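Local coordinates for protein extracellular ligand-binding receptor (Verminephrobacter eiseniae, PDB 4M88) that probably binds an amino acid or related small solute outside the cytoplasm and presents it to an ABC transporter, as in other members of the leucine-binding protein family, at residues Gly201-Gly206 against Pro226-Ser231; Val233-Ile238 against Val250-Ala255. All coordinates share one frame; numbering follows the deposited sequence.

Contact 1 (Gly201-Gly206 against Pro226-Ser231); sequences GVLVIG and PLFVLS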
loop_
_atom_site.group_PDB
_atom_site.type_symbol
_atom_site.label_atom_id
_atom_site.label_comp_id
_atom_site.label_asym_id
_atom_site.label_seq_id
_atom_site.Cartn_x
_atom_site.Cartn_y
_atom_site.Cartn_z
ATOM N N GLY A 201 -5.789 -3.757 -22.989
ATOM C CA GLY A 201 -5.906 -3.427 -21.580
ATOM C C GLY A 201 -4.845 -2.406 -21.240
ATOM O O GLY A 201 -3.849 -2.282 -21.969
ATOM N N VAL A 202 -5.056 -1.656 -20.158
ATOM C CA VAL A 202 -4.114 -0.612 -19.764
ATOM C C VAL A 202 -3.837 -0.667 -18.270
ATOM O O VAL A 202 -4.774 -0.625 -17.463
ATOM C CB VAL A 202 -4.646 0.807 -20.085
ATOM C CG1 VAL A 202 -3.556 1.848 -19.809
ATOM C CG2 VAL A 202 -5.116 0.915 -21.535
ATOM N N LEU A 203 -2.555 -0.758 -17.912
ATOM C CA LEU A 203 -2.119 -0.670 -16.521
ATOM C C LEU A 203 -1.816 0.776 -16.180
ATOM O O LEU A 203 -1.130 1.457 -16.938
ATOM C CB LEU A 203 -0.835 -1.470 -16.305
ATOM C CG LEU A 203 -0.798 -2.968 -16.071
ATOM C CD1 LEU A 203 -1.126 -3.720 -17.345
ATOM C CD2 LEU A 203 0.600 -3.343 -15.560
ATOM N N VAL A 204 -2.293 1.247 -15.030
ATOM C CA VAL A 204 -1.942 2.593 -14.572
ATOM C C VAL A 204 -1.095 2.499 -13.310
ATOM O O VAL A 204 -1.512 1.883 -12.332
ATOM C CB VAL A 204 -3.198 3.437 -14.334
ATOM C CG1 VAL A 204 -2.821 4.883 -14.047
ATOM C CG2 VAL A 204 -4.111 3.366 -15.564
ATOM N N ILE A 205 0.100 3.089 -13.342
ATOM C CA ILE A 205 1.066 2.971 -12.244
ATOM C C ILE A 205 1.483 4.338 -11.735
ATOM O O ILE A 205 1.939 5.177 -12.507
ATOM C CB ILE A 205 2.334 2.211 -12.706
ATOM C CG1 ILE A 205 1.981 0.758 -13.047
ATOM C CG2 ILE A 205 3.427 2.254 -11.645
ATOM C CD1 ILE A 205 3.194 -0.118 -13.383
ATOM N N GLY A 206 1.329 4.574 -10.437
ATOM C CA GLY A 206 1.719 5.853 -9.877
ATOM C C GLY A 206 1.117 6.050 -8.506
ATOM O O GLY A 206 0.427 5.162 -7.995
ATOM N N PRO A 226 -10.468 -2.673 -20.425
ATOM C CA PRO A 226 -10.166 -2.896 -19.004
ATOM C C PRO A 226 -8.928 -2.123 -18.579
ATOM O O PRO A 226 -7.943 -2.074 -19.325
ATOM C CB PRO A 226 -9.875 -4.403 -18.948
ATOM C CG PRO A 226 -10.732 -4.963 -20.033
ATOM C CD PRO A 226 -10.664 -3.951 -21.144
ATOM N N LEU A 227 -8.990 -1.520 -17.394
ATOM C CA LEU A 227 -7.859 -0.808 -16.828
ATOM C C LEU A 227 -7.473 -1.575 -15.574
ATOM O O LEU A 227 -8.341 -2.142 -14.893
ATOM C CB LEU A 227 -8.263 0.622 -16.464
ATOM C CG LEU A 227 -8.976 1.433 -17.544
ATOM C CD1 LEU A 227 -9.322 2.829 -16.992
ATOM C CD2 LEU A 227 -8.127 1.557 -18.806
ATOM N N PHE A 228 -6.182 -1.646 -15.285
ATOM C CA PHE A 228 -5.723 -2.379 -14.113
ATOM C C PHE A 228 -4.881 -1.453 -13.257
ATOM O O PHE A 228 -4.070 -0.677 -13.774
ATOM C CB PHE A 228 -4.879 -3.592 -14.509
ATOM C CG PHE A 228 -5.500 -4.438 -15.582
ATOM C CD1 PHE A 228 -6.585 -5.249 -15.298
ATOM C CD2 PHE A 228 -4.986 -4.428 -16.870
ATOM C CE1 PHE A 228 -7.159 -6.035 -16.294
ATOM C CE2 PHE A 228 -5.553 -5.209 -17.869
ATOM C CZ PHE A 228 -6.639 -6.009 -17.575
ATOM N N VAL A 229 -5.079 -1.522 -11.949
ATOM C CA VAL A 229 -4.315 -0.679 -11.044
ATOM C C VAL A 229 -3.840 -1.504 -9.869
ATOM O O VAL A 229 -4.409 -2.557 -9.572
ATOM C CB VAL A 229 -5.148 0.513 -10.517
ATOM C CG1 VAL A 229 -5.671 1.350 -11.669
ATOM C CG2 VAL A 229 -6.293 0.021 -9.646
ATOM N N LEU A 230 -2.792 -1.029 -9.201
ATOM C CA LEU A 230 -2.248 -1.723 -8.043
ATOM C C LEU A 230 -2.951 -1.270 -6.768
ATOM O O LEU A 230 -3.909 -0.494 -6.824
ATOM C CB LEU A 230 -0.741 -1.474 -7.942
ATOM C CG LEU A 230 0.062 -1.818 -9.197
ATOM C CD1 LEU A 230 1.559 -1.588 -8.963
ATOM C CD2 LEU A 230 -0.193 -3.252 -9.602
ATOM N N SER A 231 -2.463 -1.750 -5.626
ATOM C CA SER A 231 -3.126 -1.540 -4.338
ATOM C C SER A 231 -3.041 -0.111 -3.800
ATOM O O SER A 231 -2.578 0.089 -2.676
ATOM C CB SER A 231 -2.532 -2.480 -3.291
ATOM O OG SER A 231 -2.896 -3.819 -3.539
HETATM O O HOH W 1 -1.486 1.438 -9.765
#

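Contact 2 (Val233-Ile238 against Val250-Ala255); sequences VSAAQI and VGIVQA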
loop_
_atom_site.group_PDB
_atom_site.type_symbol
_atom_site.label_atom_id
_atom_site.label_comp_id
_atom_site.label_asym_id
_atom_site.label_seq_id
_atom_site.Cartn_x
_atom_site.Cartn_y
_atom_site.Cartn_z
ATOM N N VAL A 233 -5.706 2.602 -4.650
ATOM C CA VAL A 233 -6.955 3.357 -4.729
ATOM C C VAL A 233 -8.106 2.479 -4.261
ATOM O O VAL A 233 -7.989 1.249 -4.276
ATOM C CB VAL A 233 -7.237 3.849 -6.166
ATOM C CG1 VAL A 233 -6.225 4.884 -6.584
ATOM C CG2 VAL A 233 -7.247 2.686 -7.139
ATOM N N SER A 234 -9.203 3.101 -3.829
ATOM C CA SER A 234 -10.418 2.365 -3.489
ATOM C C SER A 234 -11.374 2.479 -4.667
ATOM O O SER A 234 -11.273 3.414 -5.462
ATOM C CB SER A 234 -11.079 2.918 -2.220
ATOM O OG SER A 234 -11.647 4.202 -2.447
ATOM N N ALA A 235 -12.282 1.519 -4.806
ATOM C CA ALA A 235 -13.297 1.613 -5.856
ATOM C C ALA A 235 -14.130 2.871 -5.662
ATOM O O ALA A 235 -14.568 3.504 -6.629
ATOM C CB ALA A 235 -14.182 0.384 -5.856
ATOM N N ALA A 236 -14.353 3.236 -4.407
ATOM C CA ALA A 236 -15.151 4.418 -4.104
ATOM C C ALA A 236 -14.539 5.683 -4.713
ATOM O O ALA A 236 -15.266 6.545 -5.203
ATOM C CB ALA A 236 -15.307 4.579 -2.594
ATOM N N GLN A 237 -13.212 5.807 -4.642
ATOM C CA GLN A 237 -12.522 6.994 -5.158
ATOM C C GLN A 237 -12.676 7.067 -6.667
ATOM O O GLN A 237 -12.800 8.156 -7.247
ATOM C CB GLN A 237 -11.030 6.980 -4.794
ATOM C CG GLN A 237 -10.734 7.180 -3.307
ATOM C CD GLN A 237 -9.255 7.007 -2.962
ATOM O OE1 GLN A 237 -8.567 6.129 -3.503
ATOM N NE2 GLN A 237 -8.759 7.849 -2.053
ATOM N N ILE A 238 -12.659 5.900 -7.306
ATOM C CA ILE A 238 -12.804 5.836 -8.760
ATOM C C ILE A 238 -14.232 6.207 -9.179
ATOM O O ILE A 238 -14.422 7.008 -10.089
ATOM C CB ILE A 238 -12.398 4.456 -9.304
ATOM C CG1 ILE A 238 -10.956 4.140 -8.895
ATOM C CG2 ILE A 238 -12.569 4.410 -10.828
ATOM C CD1 ILE A 238 -10.540 2.699 -9.198
ATOM N N VAL A 250 -12.611 -1.832 -14.179
ATOM C CA VAL A 250 -11.306 -1.573 -13.582
ATOM C C VAL A 250 -10.955 -2.706 -12.625
ATOM O O VAL A 250 -11.729 -3.021 -11.719
ATOM C CB VAL A 250 -11.282 -0.249 -12.804
ATOM C CG1 VAL A 250 -9.966 -0.107 -12.025
ATOM C CG2 VAL A 250 -11.494 0.923 -13.751
ATOM N N GLY A 251 -9.795 -3.321 -12.828
ATOM C CA GLY A 251 -9.303 -4.315 -11.893
ATOM C C GLY A 251 -8.335 -3.692 -10.906
ATOM O O GLY A 251 -7.444 -2.938 -11.300
ATOM N N ILE A 252 -8.516 -3.992 -9.623
ATOM C CA ILE A 252 -7.647 -3.469 -8.577
ATOM C C ILE A 252 -6.952 -4.649 -7.913
ATOM O O ILE A 252 -7.613 -5.546 -7.391
ATOM C CB ILE A 252 -8.443 -2.709 -7.498
ATOM C CG1 ILE A 252 -9.291 -1.601 -8.117
ATOM C CG2 ILE A 252 -7.501 -2.133 -6.437
ATOM C CD1 ILE A 252 -10.269 -0.973 -7.130
ATOM N N VAL A 253 -5.625 -4.666 -7.945
ATOM C CA VAL A 253 -4.891 -5.736 -7.271
ATOM C C VAL A 253 -4.864 -5.398 -5.795
ATOM O O VAL A 253 -4.406 -4.315 -5.409
ATOM C CB VAL A 253 -3.457 -5.841 -7.762
ATOM C CG1 VAL A 253 -2.801 -7.067 -7.172
ATOM C CG2 VAL A 253 -3.455 -5.948 -9.239
ATOM N N GLN A 254 -5.360 -6.310 -4.966
ATOM C CA GLN A 254 -5.443 -6.059 -3.528
ATOM C C GLN A 254 -4.345 -6.791 -2.790
ATOM O O GLN A 254 -4.051 -7.944 -3.099
ATOM C CB GLN A 254 -6.794 -6.513 -2.981
ATOM C CG GLN A 254 -7.993 -5.866 -3.649
ATOM C CD GLN A 254 -8.204 -4.413 -3.248
ATOM O OE1 GLN A 254 -7.255 -3.682 -2.935
ATOM N NE2 GLN A 254 -9.461 -3.985 -3.264
ATOM N N ALA A 255 -3.739 -6.125 -1.807
ATOM C CA ALA A 255 -2.689 -6.744 -1.004
ATOM C C ALA A 255 -3.263 -7.279 0.300
ATOM O O ALA A 255 -2.559 -7.929 1.079
ATOM C CB ALA A 255 -1.573 -5.736 -0.707
#

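Contact 1 (Gly201-Gly206 against Pro226-Ser231)
Leu203 and Phe228 each hold CG anti to their own carbonyl carbon and beside their own backbone N, on the same face of the sheet. The second torsion of Leu203 (chi2 72°) then sets its methyl CD1, which lies 4.0 Å from the ring atom CD2 of Phe228. The two side chains lie oblique to one another, and the next ring atom of Phe228, CE2, rests 4.1 Å from CA of Gly201. Gly201 has no side chain, and the ring lies directly against its CA. On the other face of the sheet Val202 and Leu227 run side by side, pointing the same way, with CB of Val202 3.8 Å from CD2 of Leu227.

Between the two layers the backbones pair as neighbouring parallel strands. Both the N and the O of Val202 turn to the 226-231 segment: N donates to Pro226 O, and O accepts from Phe228 N at 2.8 Å. The next bond runs from Val204 N to Phe228 O (2.9 Å). Beyond it the strands part, and a water takes over, donating to Val204 O at 2.6 Å and accepting from Leu230 N at 2.8 Å.

These are the two strands of a beta-alpha-beta crossover, the repeating element of an alpha/beta sheet flanked by helices. The connecting helix 208-220 covers the face of Val204, Leu227 and Val229, touching them through Leu218, Ile215 and Ile211. On the opposite face Leu203 and Leu230 pack against Ile132 of helix 125-138, while the far edge of strand 201-205 pairs with strand 143-149.

Contact 2 (Val233-Ile238 against Val250-Ala255)
Ile238 and Ile252 bring helix 235-247 onto strand 250-254, the last two elements of a beta-alpha-beta crossover that begins with strand 227-229. No hydrogen bond joins the two segments; the contact is apolar and largely buried, and Ile252 is its centre. From CB, which points at the helix start, the side chain forks. The branch methyl Ile252 CG2 sits 4.0 Å from the carbonyl O of Val233. The other arm leaves with CG1 anti to the carbonyl carbon, and a nearly extended second torsion (chi2 170°) carries CD1 to the first turn of the helix. There Ile252 CD1 lies 4.0 Å from Ala235 N, with Ala235 CB also beside it, and Ile252 CD1 is 4.2 Å from Ile238 CD1. CD1 of Ile238 has a second neighbour in the same strand, meeting CG1 of Val250 tip to tip at 4.0 Å.

The N-terminal end of the helix, against which Ile252 CD1 packs, carries a capping box. Ser234 is the N-cap residue, its OG accepting from Gln237 N, while Gln237 reaches back to receive the backbone N-H of Ser234. The amide of Gln237 is held from its other end too, since NE2 bonds to Asp20. A glycerol, probably from the crystallisation liquor, bonds to the backbone N of Ala235 and of Ala236 at the same helix start. Around the apolar contact, Ile349 of strand 345-349 touches Ala235 and Ile238, and Ile215 of helix 208-220 also packs on Ile238. In the returning bond of the box, Ser234 N lies 3.1 Å from Gln237 OE1 and stands 37° out of the plane of that side-chain carbonyl.

Contact 1 closes before contact 2 opens along the chain; their centres lie about 9 Å apart, and both involve the mixed sheet in which strands 201-205, 227-229 and 250-254 are successive neighbours. Strand 227-229 ends the first beta-alpha-beta unit and starts the second, so the two contacts belong to consecutive crossovers. They also meet directly: Gly251 N lies 2.8 Å from Leu227 O, a probable hydrogen bond, and Ser231 OG, just past strand 227-229, probably bonds to Val253 O. Helix 208-220 touches residues of both. Together they illustrate how repeated crossovers build one alpha/beta half of a protein whose family binds solutes between two such lobes.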